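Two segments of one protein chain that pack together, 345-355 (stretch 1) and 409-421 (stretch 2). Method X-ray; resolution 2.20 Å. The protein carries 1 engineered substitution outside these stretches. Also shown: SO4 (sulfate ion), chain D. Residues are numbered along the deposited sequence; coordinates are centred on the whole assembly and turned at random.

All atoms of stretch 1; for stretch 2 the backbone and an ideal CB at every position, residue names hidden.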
# COMPACT_ATOMS: atom_id res chain seq x y z
N ALA A 345 -20.78 14.76 4.43
CA ALA A 345 -22.18 14.45 4.77
C ALA A 345 -23.01 15.70 5.08
O ALA A 345 -24.18 15.78 4.70
CB ALA A 345 -22.23 13.48 5.94
N ARG A 346 -22.39 16.66 5.75
CA ARG A 346 -23.03 17.93 6.08
C ARG A 346 -23.43 18.70 4.81
O ARG A 346 -24.51 19.30 4.76
CB ARG A 346 -22.10 18.77 6.97
CG ARG A 346 -22.83 19.60 7.99
CD ARG A 346 -22.33 19.41 9.40
NE ARG A 346 -21.20 20.25 9.77
CZ ARG A 346 -21.28 21.49 10.24
NH1 ARG A 346 -22.45 22.09 10.41
NH2 ARG A 346 -20.16 22.15 10.55
N ILE A 347 -22.58 18.63 3.78
CA ILE A 347 -22.85 19.24 2.47
C ILE A 347 -24.01 18.53 1.78
O ILE A 347 -24.91 19.17 1.24
CB ILE A 347 -21.60 19.23 1.55
CG1 ILE A 347 -20.53 20.16 2.12
CG2 ILE A 347 -21.95 19.66 0.12
CD1 ILE A 347 -19.12 19.85 1.74
N HIS A 348 -23.98 17.20 1.80
CA HIS A 348 -25.03 16.38 1.20
C HIS A 348 -26.40 16.69 1.81
O HIS A 348 -27.41 16.77 1.10
CB HIS A 348 -24.71 14.89 1.34
CG HIS A 348 -25.67 13.99 0.63
ND1 HIS A 348 -25.60 13.73 -0.72
CD2 HIS A 348 -26.74 13.30 1.09
CE1 HIS A 348 -26.58 12.91 -1.06
NE2 HIS A 348 -27.29 12.64 0.02
N GLN A 349 -26.42 16.88 3.13
CA GLN A 349 -27.65 17.18 3.87
C GLN A 349 -28.20 18.58 3.63
O GLN A 349 -29.42 18.74 3.52
CB GLN A 349 -27.46 16.92 5.36
CG GLN A 349 -28.01 15.57 5.84
CD GLN A 349 -27.50 14.37 5.04
OE1 GLN A 349 -28.21 13.83 4.18
NE2 GLN A 349 -26.26 13.96 5.30
N VAL A 350 -27.33 19.58 3.54
CA VAL A 350 -27.78 20.95 3.26
C VAL A 350 -28.40 21.07 1.85
O VAL A 350 -29.34 21.83 1.65
CB VAL A 350 -26.68 22.04 3.58
CG1 VAL A 350 -25.55 22.05 2.56
CG2 VAL A 350 -27.30 23.42 3.69
N PHE A 351 -27.90 20.27 0.91
CA PHE A 351 -28.49 20.20 -0.43
C PHE A 351 -29.89 19.57 -0.43
O PHE A 351 -30.75 19.94 -1.23
CB PHE A 351 -27.58 19.42 -1.39
CG PHE A 351 -26.64 20.28 -2.17
CD1 PHE A 351 -27.02 20.83 -3.39
CD2 PHE A 351 -25.37 20.56 -1.69
CE1 PHE A 351 -26.16 21.62 -4.12
CE2 PHE A 351 -24.49 21.37 -2.41
CZ PHE A 351 -24.89 21.89 -3.63
N ALA A 352 -30.09 18.60 0.47
CA ALA A 352 -31.37 17.93 0.63
C ALA A 352 -32.36 18.86 1.33
O ALA A 352 -33.54 18.90 0.98
CB ALA A 352 -31.20 16.64 1.41
N LYS A 353 -31.85 19.61 2.31
CA LYS A 353 -32.62 20.61 3.04
C LYS A 353 -33.13 21.73 2.11
O LYS A 353 -34.28 22.16 2.22
CB LYS A 353 -31.77 21.18 4.17
CG LYS A 353 -32.48 22.16 5.10
CD LYS A 353 -31.52 22.69 6.18
CE LYS A 353 -32.15 23.80 7.00
NZ LYS A 353 -31.46 24.02 8.31
N ALA A 354 -32.27 22.16 1.19
CA ALA A 354 -32.60 23.21 0.23
C ALA A 354 -33.47 22.71 -0.92
O ALA A 354 -34.00 23.51 -1.69
CB ALA A 354 -31.33 23.85 -0.31
N GLY A 355 -33.61 21.38 -1.04
CA GLY A 355 -34.35 20.76 -2.13
C GLY A 355 -33.72 21.03 -3.49
O GLY A 355 -34.42 21.33 -4.46
N UNK A 409 -11.75 23.89 8.03
CA UNK A 409 -12.17 25.16 7.45
C UNK A 409 -13.60 25.14 6.94
O UNK A 409 -14.31 26.12 7.14
CB UNK A 409 -11.23 25.54 6.31
N UNK A 410 -14.02 24.04 6.31
CA UNK A 410 -15.42 23.90 5.92
C UNK A 410 -16.35 23.98 7.13
O UNK A 410 -17.28 24.78 7.13
CB UNK A 410 -15.63 22.58 5.18
N UNK A 411 -16.10 23.13 8.12
CA UNK A 411 -16.94 23.05 9.30
C UNK A 411 -17.11 24.42 9.94
O UNK A 411 -18.24 24.83 10.21
CB UNK A 411 -16.35 22.06 10.31
N UNK A 412 -16.00 25.12 10.13
CA UNK A 412 -16.00 26.44 10.72
C UNK A 412 -16.79 27.42 9.85
O UNK A 412 -17.62 28.17 10.37
CB UNK A 412 -14.56 26.93 10.92
N UNK A 413 -16.57 27.40 8.54
CA UNK A 413 -17.35 28.24 7.64
C UNK A 413 -18.86 28.00 7.74
O UNK A 413 -19.63 28.95 7.88
CB UNK A 413 -16.89 28.01 6.20
N UNK A 414 -19.28 26.74 7.66
CA UNK A 414 -20.70 26.41 7.66
C UNK A 414 -21.39 26.71 9.00
O UNK A 414 -22.57 27.05 9.02
CB UNK A 414 -20.88 24.93 7.31
N UNK A 415 -20.64 26.61 10.09
CA UNK A 415 -21.14 26.97 11.41
C UNK A 415 -21.46 28.45 11.51
O UNK A 415 -22.38 28.85 12.24
CB UNK A 415 -20.12 26.59 12.48
N UNK A 416 -20.71 29.26 10.76
CA UNK A 416 -20.80 30.71 10.87
C UNK A 416 -21.64 31.31 9.75
O UNK A 416 -21.84 32.53 9.71
CB UNK A 416 -19.40 31.33 10.86
N UNK A 417 -22.12 30.47 8.83
CA UNK A 417 -22.84 30.97 7.67
C UNK A 417 -24.16 30.25 7.44
O UNK A 417 -24.20 29.03 7.28
CB UNK A 417 -21.96 30.84 6.42
N UNK A 418 -25.24 31.02 7.43
CA UNK A 418 -26.57 30.49 7.16
C UNK A 418 -26.69 30.25 5.66
O UNK A 418 -26.26 31.08 4.86
CB UNK A 418 -27.66 31.44 7.66
N UNK A 419 -27.27 29.11 5.27
CA UNK A 419 -27.30 28.74 3.85
C UNK A 419 -28.70 28.74 3.25
O UNK A 419 -29.00 29.57 2.40
CB UNK A 419 -26.68 27.35 3.67
N UNK A 420 -29.55 27.81 3.70
CA UNK A 420 -30.89 27.62 3.13
C UNK A 420 -31.74 28.83 3.49
O UNK A 420 -31.79 29.23 4.65
CB UNK A 420 -31.54 26.33 3.64
N UNK A 421 -32.37 29.44 2.49
CA UNK A 421 -33.20 30.62 2.69
C UNK A 421 -32.49 31.94 2.46
O UNK A 421 -33.15 32.96 2.23
CB UNK A 421 -33.77 30.60 4.11
S SO4 D . -28.52 26.17 7.26
O1 SO4 D . -29.11 26.41 5.95
O2 SO4 D . -28.19 24.75 7.36
O3 SO4 D . -27.33 26.98 7.44
O4 SO4 D . -29.48 26.54 8.29

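Position 409 lies on a helix, with nothing of stretch 1 within reach of its ideal CB. Almost any helix-tolerant residue would serve; it is Asn 409.

At 410 the CA-to-CB bond points toward stretch 1, yet nothing there lies within 5.5 Å of the ideal CB. A long apolar side chain is needed to reach Ile 347 and the aliphatic part of Arg 346; leucine, methionine or an aromatic could do it. Phe 410 brings its CZ to 3.4 Å from Ile 347 CG1. Ile 347 CD1 lies over the ring face, while Arg 346 CB sits at the ring edge.

Position 411 points sideways, but its ideal CB is 3.8 Å from Arg 346 NH2. The guanidinium calls for an acceptor: Asp, Glu, Asn, Gln or His. His 411 turns its ring so that ND1 accepts from both Arg 346 NE (3.3 Å) and Arg 346 NH2 (3.1 Å).

Positions 412 and 413 point away and sideways, respectively, and stretch 1 constrains neither; they are Lys 412 and Phe 413.

Position 414 points toward stretch 1, between the guanidinium and Val 350, with the sulfate farther out. A long side chain, flat or flexible, with a polar tip would suit. Tyr 414 lays CD1 over one guanidinium face, 3.2 Å from Arg 346 NH1; its CZ packs 3.9 Å from Val 350 CG2, and its OH donates to sulfate O2 at 2.6 Å.

At 415 the CB points sideways, 4.8 Å from Arg 346 NH2, so a short acceptor such as Asn or Asp fits. Asn 415 OD1 accepts from Arg 346 NH2 at 2.8 Å, and weakly from Arg 346 NH1 at 3.3 Å. Arg 346 is thus a knob among 410, 411, 414 and 415.

Positions 416 to 418 lie out of reach as the chain leaves the helix, and polar residues are plausible: Glu 416, Asn 417 and Lys 418.

Position 419 faces Val 350, whose CG2 is 4.0 Å from the ideal CB; a compact apolar residue fits. Val 419 places CG1 3.9 Å from Val 350 CG2, and its backbone N donates to sulfate O3 at 3.0 Å.

Position 420 faces Val 350, Lys 353 and Ala 354, again favouring a modest apolar group. Val 420 CG2 lies 3.8 Å from Val 350 CG2 and 3.9 Å from both Lys 353 CD and Ala 354 CB.

At 421, phi is 95° and a CB would jam against the preceding carbonyl O, which calls for glycine: Gly 421.

Stretch 2, residues 409-421: NFHKFYNENKVVG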
# COMPACT_ATOMS: atom_id res chain seq x y z
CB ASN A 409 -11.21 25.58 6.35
CG ASN A 409 -9.84 25.89 6.88
OD1 ASN A 409 -9.69 26.40 7.99
ND2 ASN A 409 -8.82 25.58 6.10
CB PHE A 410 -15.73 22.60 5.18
CG PHE A 410 -17.21 22.32 5.08
CD1 PHE A 410 -17.99 23.03 4.18
CD2 PHE A 410 -17.83 21.39 5.92
CE1 PHE A 410 -19.36 22.82 4.10
CE2 PHE A 410 -19.19 21.17 5.85
CZ PHE A 410 -19.97 21.88 4.95
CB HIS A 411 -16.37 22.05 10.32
CG HIS A 411 -16.65 20.62 9.99
ND1 HIS A 411 -17.93 20.13 9.83
CD2 HIS A 411 -15.82 19.56 9.82
CE1 HIS A 411 -17.87 18.83 9.56
NE2 HIS A 411 -16.60 18.46 9.54
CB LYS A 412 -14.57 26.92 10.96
CG LYS A 412 -14.49 28.10 11.91
CD LYS A 412 -13.29 29.00 11.63
CE LYS A 412 -13.15 30.08 12.71
NZ LYS A 412 -14.41 30.86 12.91
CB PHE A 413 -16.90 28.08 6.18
CG PHE A 413 -17.62 28.99 5.22
CD1 PHE A 413 -18.66 28.52 4.43
CD2 PHE A 413 -17.25 30.33 5.12
CE1 PHE A 413 -19.32 29.37 3.56
CE2 PHE A 413 -17.90 31.19 4.24
CZ PHE A 413 -18.93 30.72 3.46
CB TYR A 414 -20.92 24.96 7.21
CG TYR A 414 -22.37 24.51 7.08
CD1 TYR A 414 -22.72 23.22 7.43
CD2 TYR A 414 -23.38 25.36 6.61
CE1 TYR A 414 -24.02 22.77 7.34
CE2 TYR A 414 -24.71 24.91 6.52
CZ TYR A 414 -25.01 23.61 6.88
OH TYR A 414 -26.29 23.12 6.81
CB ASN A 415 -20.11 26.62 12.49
CG ASN A 415 -19.98 25.11 12.72
OD1 ASN A 415 -20.73 24.31 12.16
ND2 ASN A 415 -19.02 24.73 13.54
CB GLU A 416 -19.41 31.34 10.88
CG GLU A 416 -18.43 30.84 11.96
CD GLU A 416 -18.92 31.02 13.40
OE1 GLU A 416 -18.65 30.12 14.22
OE2 GLU A 416 -19.55 32.05 13.71
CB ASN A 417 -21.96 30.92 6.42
CG ASN A 417 -20.84 31.95 6.45
OD1 ASN A 417 -20.98 33.06 5.92
ND2 ASN A 417 -19.73 31.60 7.07
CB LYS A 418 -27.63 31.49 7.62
CG LYS A 418 -28.89 30.89 8.22
CD LYS A 418 -29.88 30.44 7.16
CE LYS A 418 -31.31 30.56 7.65
NZ LYS A 418 -31.90 31.88 7.28
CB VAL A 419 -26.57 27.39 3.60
CG1 VAL A 419 -26.68 26.95 2.14
CG2 VAL A 419 -25.10 27.51 4.00
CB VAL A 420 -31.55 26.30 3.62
CG1 VAL A 420 -32.94 26.11 3.00
CG2 VAL A 420 -30.67 25.10 3.29
O HOH W 1 -26.07 19.66 7.23
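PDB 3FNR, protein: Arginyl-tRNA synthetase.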